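Local atomic coordinates of MarR family transcriptional regulator (Staphylococcus epidermidis, PDB entry 5HLI), a protein that probably acts as a redox-sensing transcriptional regulator of the MarR family, binding DNA as a dimer and responding to oxidation by forming a disulfide. Residues N54-L58 with N59-R63; L45-L48 with T49-E53; N70-T73 with P74-K77. The protein carries 1 engineered substitution. All coordinates share one frame; numbering follows the deposited sequence.

Interaction 1: residues N54-L58 with N59-R63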
loop_
_atom_site.group_PDB
_atom_site.type_symbol
_atom_site.label_atom_id
_atom_site.label_comp_id
_atom_site.label_asym_id
_atom_site.label_seq_id
_atom_site.Cartn_x
_atom_site.Cartn_y
_atom_site.Cartn_z
ATOM N N ASN A 54 -27.991 2.093 -5.773
ATOM C CA ASN A 54 -28.205 1.647 -7.146
ATOM C C ASN A 54 -29.675 1.818 -7.514
ATOM O O ASN A 54 -30.547 1.383 -6.766
ATOM C CB ASN A 54 -27.774 0.185 -7.303
ATOM C CG ASN A 54 -28.230 -0.429 -8.613
ATOM O OD1 ASN A 54 -27.733 -0.081 -9.685
ATOM N ND2 ASN A 54 -29.173 -1.360 -8.530
ATOM N N PRO A 55 -29.961 2.458 -8.662
ATOM C CA PRO A 55 -29.013 3.006 -9.639
ATOM C C PRO A 55 -28.379 4.330 -9.211
ATOM O O PRO A 55 -28.729 4.882 -8.170
ATOM C CB PRO A 55 -29.889 3.219 -10.874
ATOM C CG PRO A 55 -31.219 3.568 -10.298
ATOM C CD PRO A 55 -31.357 2.689 -9.076
ATOM N N GLN A 56 -27.442 4.816 -10.025
ATOM C CA GLN A 56 -26.821 6.118 -9.844
ATOM C C GLN A 56 -26.564 6.734 -11.208
ATOM O O GLN A 56 -26.284 6.029 -12.180
ATOM C CB GLN A 56 -25.486 6.036 -9.090
ATOM C CG GLN A 56 -25.592 5.808 -7.603
ATOM C CD GLN A 56 -24.253 5.959 -6.922
ATOM O OE1 GLN A 56 -23.574 6.972 -7.090
ATOM N NE2 GLN A 56 -23.856 4.949 -6.158
ATOM N N THR A 57 -26.651 8.057 -11.270
ATOM C CA THR A 57 -26.205 8.740 -12.470
ATOM C C THR A 57 -24.681 8.747 -12.519
ATOM O O THR A 57 -23.998 8.512 -11.519
ATOM C CB THR A 57 -26.742 10.169 -12.520
ATOM O OG1 THR A 57 -26.204 10.923 -11.425
ATOM C CG2 THR A 57 -28.268 10.176 -12.449
ATOM N N LEU A 58 -24.152 9.003 -13.716
ATOM C CA LEU A 58 -22.712 9.162 -13.873
ATOM C C LEU A 58 -22.177 10.267 -12.966
ATOM O O LEU A 58 -21.119 10.114 -12.344
ATOM C CB LEU A 58 -22.391 9.448 -15.339
ATOM C CG LEU A 58 -21.024 10.017 -15.714
ATOM C CD1 LEU A 58 -19.929 9.047 -15.367
ATOM C CD2 LEU A 58 -20.989 10.340 -17.195
ATOM N N ASN A 59 -22.906 11.380 -12.865
ATOM C CA ASN A 59 -22.455 12.480 -12.019
ATOM C C ASN A 59 -22.476 12.097 -10.544
ATOM O O ASN A 59 -21.589 12.500 -9.781
ATOM C CB ASN A 59 -23.315 13.719 -12.268
ATOM C CG ASN A 59 -23.013 14.379 -13.601
ATOM O OD1 ASN A 59 -21.913 14.241 -14.141
ATOM N ND2 ASN A 59 -23.988 15.101 -14.136
ATOM N N SER A 60 -23.476 11.317 -10.123
ATOM C CA SER A 60 -23.540 10.879 -8.731
ATOM C C SER A 60 -22.362 9.975 -8.380
ATOM O O SER A 60 -21.806 10.065 -7.279
ATOM C CB SER A 60 -24.860 10.160 -8.463
ATOM O OG SER A 60 -24.843 9.525 -7.196
ATOM N N ILE A 61 -21.973 9.092 -9.302
ATOM C CA ILE A 61 -20.796 8.258 -9.076
ATOM C C ILE A 61 -19.550 9.126 -8.964
ATOM O O ILE A 61 -18.673 8.877 -8.128
ATOM C CB ILE A 61 -20.659 7.210 -10.195
ATOM C CG1 ILE A 61 -21.910 6.326 -10.242
ATOM C CG2 ILE A 61 -19.402 6.368 -9.995
ATOM C CD1 ILE A 61 -21.907 5.306 -11.365
ATOM N N GLY A 62 -19.461 10.162 -9.800
ATOM C CA GLY A 62 -18.323 11.063 -9.732
ATOM C C GLY A 62 -18.218 11.779 -8.401
ATOM O O GLY A 62 -17.123 11.952 -7.865
ATOM N N ARG A 63 -19.354 12.207 -7.847
ATOM C CA ARG A 63 -19.335 12.840 -6.530
ATOM C C ARG A 63 -18.899 11.855 -5.451
ATOM O O ARG A 63 -18.104 12.202 -4.571
ATOM C CB ARG A 63 -20.710 13.425 -6.207
ATOM C CG ARG A 63 -21.077 14.634 -7.056
ATOM C CD ARG A 63 -22.355 15.305 -6.571
ATOM N NE ARG A 63 -23.548 14.517 -6.861
ATOM C CZ ARG A 63 -24.213 14.566 -8.011
ATOM N NH1 ARG A 63 -23.796 15.363 -8.986
ATOM N NH2 ARG A 63 -25.293 13.818 -8.191
HETATM O O HOH W 1 -27.019 13.431 -10.805
#

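Interaction 2: residues L45-L48 with T49-E53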
loop_
_atom_site.group_PDB
_atom_site.type_symbol
_atom_site.label_atom_id
_atom_site.label_comp_id
_atom_site.label_asym_id
_atom_site.label_seq_id
_atom_site.Cartn_x
_atom_site.Cartn_y
_atom_site.Cartn_z
ATOM N N LEU A 45 -13.994 0.447 -7.278
ATOM C CA LEU A 45 -14.554 1.604 -6.584
ATOM C C LEU A 45 -15.952 1.929 -7.096
ATOM O O LEU A 45 -16.844 2.266 -6.310
ATOM C CB LEU A 45 -13.634 2.815 -6.744
ATOM C CG LEU A 45 -12.278 2.782 -6.038
ATOM C CD1 LEU A 45 -11.536 4.084 -6.279
ATOM C CD2 LEU A 45 -12.452 2.532 -4.551
ATOM N N VAL A 46 -16.158 1.837 -8.413
ATOM C CA VAL A 46 -17.478 2.098 -8.986
ATOM C C VAL A 46 -18.482 1.056 -8.512
ATOM O O VAL A 46 -19.619 1.383 -8.152
ATOM C CB VAL A 46 -17.395 2.142 -10.525
ATOM C CG1 VAL A 46 -18.796 2.199 -11.139
ATOM C CG2 VAL A 46 -16.558 3.334 -10.983
ATOM N N LEU A 47 -18.080 -0.216 -8.507
ATOM C CA LEU A 47 -18.972 -1.269 -8.033
ATOM C C LEU A 47 -19.318 -1.074 -6.562
ATOM O O LEU A 47 -20.454 -1.328 -6.145
ATOM C CB LEU A 47 -18.329 -2.636 -8.262
ATOM C CG LEU A 47 -18.126 -3.044 -9.725
ATOM C CD1 LEU A 47 -17.279 -4.304 -9.819
ATOM C CD2 LEU A 47 -19.468 -3.245 -10.420
ATOM N N LEU A 48 -18.355 -0.605 -5.765
ATOM C CA LEU A 48 -18.589 -0.441 -4.333
ATOM C C LEU A 48 -19.657 0.614 -4.056
ATOM O O LEU A 48 -20.495 0.432 -3.165
ATOM C CB LEU A 48 -17.280 -0.092 -3.623
ATOM C CG LEU A 48 -16.327 -1.272 -3.419
ATOM C CD1 LEU A 48 -14.973 -0.805 -2.905
ATOM C CD2 LEU A 48 -16.944 -2.293 -2.468
ATOM N N THR A 49 -19.653 1.721 -4.803
ATOM C CA THR A 49 -20.692 2.722 -4.576
ATOM C C THR A 49 -22.033 2.257 -5.134
ATOM O O THR A 49 -23.085 2.544 -4.551
ATOM C CB THR A 49 -20.287 4.083 -5.160
ATOM O OG1 THR A 49 -21.271 5.062 -4.805
ATOM C CG2 THR A 49 -20.166 4.043 -6.678
ATOM N N LEU A 50 -22.020 1.514 -6.245
ATOM C CA LEU A 50 -23.268 0.976 -6.778
ATOM C C LEU A 50 -23.883 -0.035 -5.821
ATOM O O LEU A 50 -25.109 -0.112 -5.692
ATOM C CB LEU A 50 -23.030 0.343 -8.149
ATOM C CG LEU A 50 -22.793 1.311 -9.308
ATOM C CD1 LEU A 50 -22.383 0.555 -10.555
ATOM C CD2 LEU A 50 -24.043 2.133 -9.575
ATOM N N TRP A 51 -23.048 -0.818 -5.136
ATOM C CA TRP A 51 -23.560 -1.767 -4.155
ATOM C C TRP A 51 -24.114 -1.072 -2.917
ATOM O O TRP A 51 -24.839 -1.703 -2.141
ATOM C CB TRP A 51 -22.463 -2.762 -3.770
ATOM C CG TRP A 51 -22.168 -3.758 -4.855
ATOM C CD1 TRP A 51 -23.047 -4.244 -5.781
ATOM C CD2 TRP A 51 -20.906 -4.375 -5.138
ATOM N NE1 TRP A 51 -22.414 -5.131 -6.616
ATOM C CE2 TRP A 51 -21.098 -5.229 -6.244
ATOM C CE3 TRP A 51 -19.634 -4.293 -4.563
ATOM C CZ2 TRP A 51 -20.067 -5.992 -6.788
ATOM C CZ3 TRP A 51 -18.610 -5.053 -5.106
ATOM C CH2 TRP A 51 -18.833 -5.891 -6.205
ATOM N N GLU A 52 -23.792 0.206 -2.717
ATOM C CA GLU A 52 -24.396 1.005 -1.658
ATOM C C GLU A 52 -25.651 1.727 -2.130
ATOM O O GLU A 52 -26.640 1.793 -1.392
ATOM C CB GLU A 52 -23.391 2.027 -1.117
ATOM C CG GLU A 52 -22.181 1.406 -0.440
ATOM C CD GLU A 52 -22.552 0.635 0.813
ATOM O OE1 GLU A 52 -23.056 1.262 1.771
ATOM O OE2 GLU A 52 -22.344 -0.598 0.839
ATOM N N GLU A 53 -25.629 2.270 -3.346
ATOM C CA GLU A 53 -26.759 3.009 -3.898
ATOM C C GLU A 53 -26.870 2.690 -5.381
ATOM O O GLU A 53 -25.954 2.986 -6.152
ATOM C CB GLU A 53 -26.595 4.518 -3.679
ATOM C CG GLU A 53 -27.708 5.354 -4.286
ATOM C CD GLU A 53 -27.444 6.844 -4.182
ATOM O OE1 GLU A 53 -26.426 7.231 -3.570
ATOM O OE2 GLU A 53 -28.253 7.628 -4.718
HETATM O O HOH W 2 -20.207 -1.535 -1.021
#

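Interaction 3: residues N70-T73 with P74-K77. Engineered in segment 74-77: Met75 (natural residue Leu).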
loop_
_atom_site.group_PDB
_atom_site.type_symbol
_atom_site.label_atom_id
_atom_site.label_comp_id
_atom_site.label_asym_id
_atom_site.label_seq_id
_atom_site.Cartn_x
_atom_site.Cartn_y
_atom_site.Cartn_z
ATOM N N ASN A 70 -15.208 12.483 -17.390
ATOM C CA ASN A 70 -14.308 11.991 -18.429
ATOM C C ASN A 70 -13.531 10.769 -17.954
ATOM O O ASN A 70 -13.338 9.816 -18.715
ATOM C CB ASN A 70 -13.342 13.089 -18.871
ATOM C CG ASN A 70 -13.955 14.026 -19.896
ATOM O OD1 ASN A 70 -14.968 13.708 -20.520
ATOM N ND2 ASN A 70 -13.334 15.186 -20.082
ATOM N N THR A 71 -13.068 10.785 -16.701
ATOM C CA THR A 71 -12.367 9.624 -16.161
ATOM C C THR A 71 -13.297 8.422 -16.063
ATOM O O THR A 71 -12.911 7.296 -16.399
ATOM C CB THR A 71 -11.772 9.960 -14.789
ATOM O OG1 THR A 71 -10.874 11.070 -14.910
ATOM C CG2 THR A 71 -11.011 8.770 -14.218
ATOM N N LEU A 72 -14.538 8.646 -15.629
ATOM C CA LEU A 72 -15.477 7.553 -15.413
ATOM C C LEU A 72 -16.056 6.990 -16.702
ATOM O O LEU A 72 -16.519 5.844 -16.701
ATOM C CB LEU A 72 -16.623 8.015 -14.517
ATOM C CG LEU A 72 -16.301 8.250 -13.046
ATOM C CD1 LEU A 72 -17.456 8.966 -12.390
ATOM C CD2 LEU A 72 -16.031 6.927 -12.355
ATOM N N THR A 73 -16.053 7.766 -17.787
ATOM C CA THR A 73 -16.708 7.327 -19.018
ATOM C C THR A 73 -16.160 6.002 -19.545
ATOM O O THR A 73 -16.964 5.084 -19.775
ATOM C CB THR A 73 -16.628 8.440 -20.072
ATOM O OG1 THR A 73 -17.479 9.528 -19.686
ATOM C CG2 THR A 73 -17.055 7.924 -21.441
ATOM N N PRO A 74 -14.848 5.818 -19.740
ATOM C CA PRO A 74 -14.386 4.500 -20.212
ATOM C C PRO A 74 -14.556 3.399 -19.180
ATOM O O PRO A 74 -14.738 2.234 -19.558
ATOM C CB PRO A 74 -12.907 4.741 -20.542
ATOM C CG PRO A 74 -12.513 5.874 -19.670
ATOM C CD PRO A 74 -13.723 6.762 -19.603
ATOM N N MET A 75 -14.487 3.716 -17.910
ATOM C CA MET A 75 -14.708 2.715 -16.901
ATOM C C MET A 75 -16.099 2.138 -16.934
ATOM O O MET A 75 -16.239 0.965 -16.830
ATOM C CB MET A 75 -14.406 3.242 -15.538
ATOM C CG MET A 75 -12.951 3.434 -15.382
ATOM S SD MET A 75 -12.677 3.611 -13.683
ATOM C CE MET A 75 -12.904 5.329 -13.395
ATOM N N LEU A 76 -17.105 2.986 -17.065
ATOM C CA LEU A 76 -18.480 2.507 -17.120
ATOM C C LEU A 76 -18.744 1.733 -18.405
ATOM O O LEU A 76 -19.464 0.726 -18.393
ATOM C CB LEU A 76 -19.447 3.680 -16.977
ATOM C CG LEU A 76 -19.532 4.246 -15.558
ATOM C CD1 LEU A 76 -20.319 5.541 -15.542
ATOM C CD2 LEU A 76 -20.157 3.220 -14.622
ATOM N N LYS A 77 -18.173 2.184 -19.525
ATOM C CA LYS A 77 -18.293 1.420 -20.763
ATOM C C LYS A 77 -17.687 0.032 -20.611
ATOM O O LYS A 77 -18.263 -0.959 -21.076
ATOM C CB LYS A 77 -17.625 2.170 -21.916
ATOM C CG LYS A 77 -18.405 3.370 -22.426
ATOM C CD LYS A 77 -17.711 3.984 -23.630
ATOM C CE LYS A 77 -18.503 5.152 -24.196
ATOM N NZ LYS A 77 -17.806 5.755 -25.365
#

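Interaction 1: residues N54-L58 with N59-R63
Asn59 approaches Thr57 where strand 56-57 hands the chain over to helix 58-65, a junction that illustrates how one hydroxyl can cap the start of a helix. Asn59 itself contributes little: its CB comes only loosely near the Thr57 hydroxyl. Ser60 supplies the capping bond: its backbone N donates to Thr57 OG1 at 3.0 Å, with an N-H...O angle of 153°, which makes Thr57 the N-cap. With chi1 at 64°, OG1 is held between the backbone N and the carbonyl carbon of Thr57, and from there it reaches over the first turn. The Ser60 OG, anti to its backbone N, donates to Gln56 OE1 at 2.9 Å, although the place of that oxygen is less certain because it sits too close to another atom of the model. Ile61 N closes the first helical turn on Thr57 O at 3.1 Å, while its CG1 comes close to the same oxygen and lies 3.8 Å from Gln56 CB. Gly62 N repeats the pattern one residue on, bonding to Leu58 O at 3.0 Å. Arg63 comes last, and one face of its guanidinium passes Asn59 O and Ser60 N, both displaced toward the rim. A water in the plane of that group, at its edge, accepts from NH2 at 3.2 Å and also bonds Thr57 OG1 at 2.7 Å. Beyond the two segments, Gln56 NE2 bonds Thr49 OG1 and Glu53 O, and Leu58 packs on helix 69-81. The chemistry implies that Thr57 OG1 serves two partners, capping an amide of the first turn and sharing a water with the Arg63 guanidinium, while Gln56 joins the strand to the preceding helix and, if OE1 is placed correctly, to this turn.

Interaction 2: residues L45-L48 with T49-E53
Leu45 to Leu48 offer their carbonyl oxygens to the amides of Thr49 to Glu52, so the two segments form successive turns at the C-terminal part of helix 41-52. Leu45 O takes Thr49 N at 3.2 Å and Val46 O takes Leu50 N at 3.1 Å; the bond from Trp51 N to Leu47 O is shorter, 2.8 Å. The next bond is weak: Glu52 N to Leu48 O, at an N-H...O angle of 127°.

Among the side chains, Trp51 meets two leucines in different ways. Leu47 CB stands over its six-membered ring, 3.9 Å from the centroid and 11° off the normal, a CH-pi contact. Leu47 O lies over a face of the indole as well, displaced toward the rim. Leu48 approaches differently: its CD2 comes in at the ring edge, near the plane, 4.0 Å from Trp51 CE3. Val46 and Leu50 run side by side in the same direction, touching through Val46 CG1 and Leu50 CD1 at 4.0 Å. Thr49 keeps OG1 anti to its N (chi1 -175°), which places CG2 between the backbone N and carbonyl carbon, close to Val46 O, and leaves the hydroxyl to Gln56 NE2. A water donates to both Leu48 O and Glu52 OE2.

Around the helix, Val46 packs on helix 69-81 and Leu50 on strand 97-101, whereas Leu45 and Leu48 touch Phe17 of the second subunit. Trp51 NE1 donates to Gly105 O, which ties the indole to helix 103-117. The chemistry implies a division of labour on one short helix of the winged helix-turn-helix domain: apolar faces meet the domain core and the partner subunit, the Thr49 hydroxyl and Trp51 NE1 bond to neighbouring elements, and a water bridges Leu48 O, weakly bonded to Glu52 N, to the Glu52 carboxylate.

Interaction 3: residues N70-T73 with P74-K77
Met75, an engineered residue where the natural sequence has leucine, lays its terminal CE against Leu72 CD2 at 3.7 Å, the two side chains meeting at a slant. A bend at chi3 (-87°) brings that methyl back along the helix, so that CE also stands 4.0 Å from Thr71 CG2 and close to Thr71 O. Beyond the pair, Met75 packs on Ser42 and Leu67. In the winged helix-turn-helix of the MarR family, helix 69-81 corresponds to the recognition helix, which in relatives enters the major groove of DNA. Its inner face carries Leu72 and Leu76, which pack on Val46 of helix 41-52 and on Leu58 of helix 58-65. Pro74 interrupts the backbone pattern: lacking an amide hydrogen, it leaves the helix kinked, and its CD lies 3.2 Å from Asn70 O, where an amide N-H would otherwise point. The i to i-4 bonds resume at Leu76, whose N donates to Leu72 O at 2.9 Å, and continue with Lys77 N to Thr73 O at 3.2 Å. Thr73 CB sits tightly against Pro74 CD, at 3.4 Å, while its hydroxyl turns back to Ser69 O. Lys77 extends alongside Thr73, its CE 4.2 Å from Thr73 CG2.

Overall arrangement
All three contacts lie in the winged helix-turn-helix domain, following the chain from interaction 2 through interaction 1 to interaction 3. Interactions 1 and 2, with centres about 9 Å apart, meet through apolar packing, Ile61 CG2 lying 4.1 Å from Thr49 CG2 and Ile61 CD1 4.2 Å from Leu50 CD2. Interactions 1 and 3 have centres about 12 Å apart, and Leu58 CD1 meets Leu76 CD1 at 3.5 Å. Val46 CG1 reaches Leu76 CD2 at 3.9 Å, linking interactions 2 and 3, so the three helices share one apolar core. The copper ion, bound at Gln1 and Ser2, involves none of these segments.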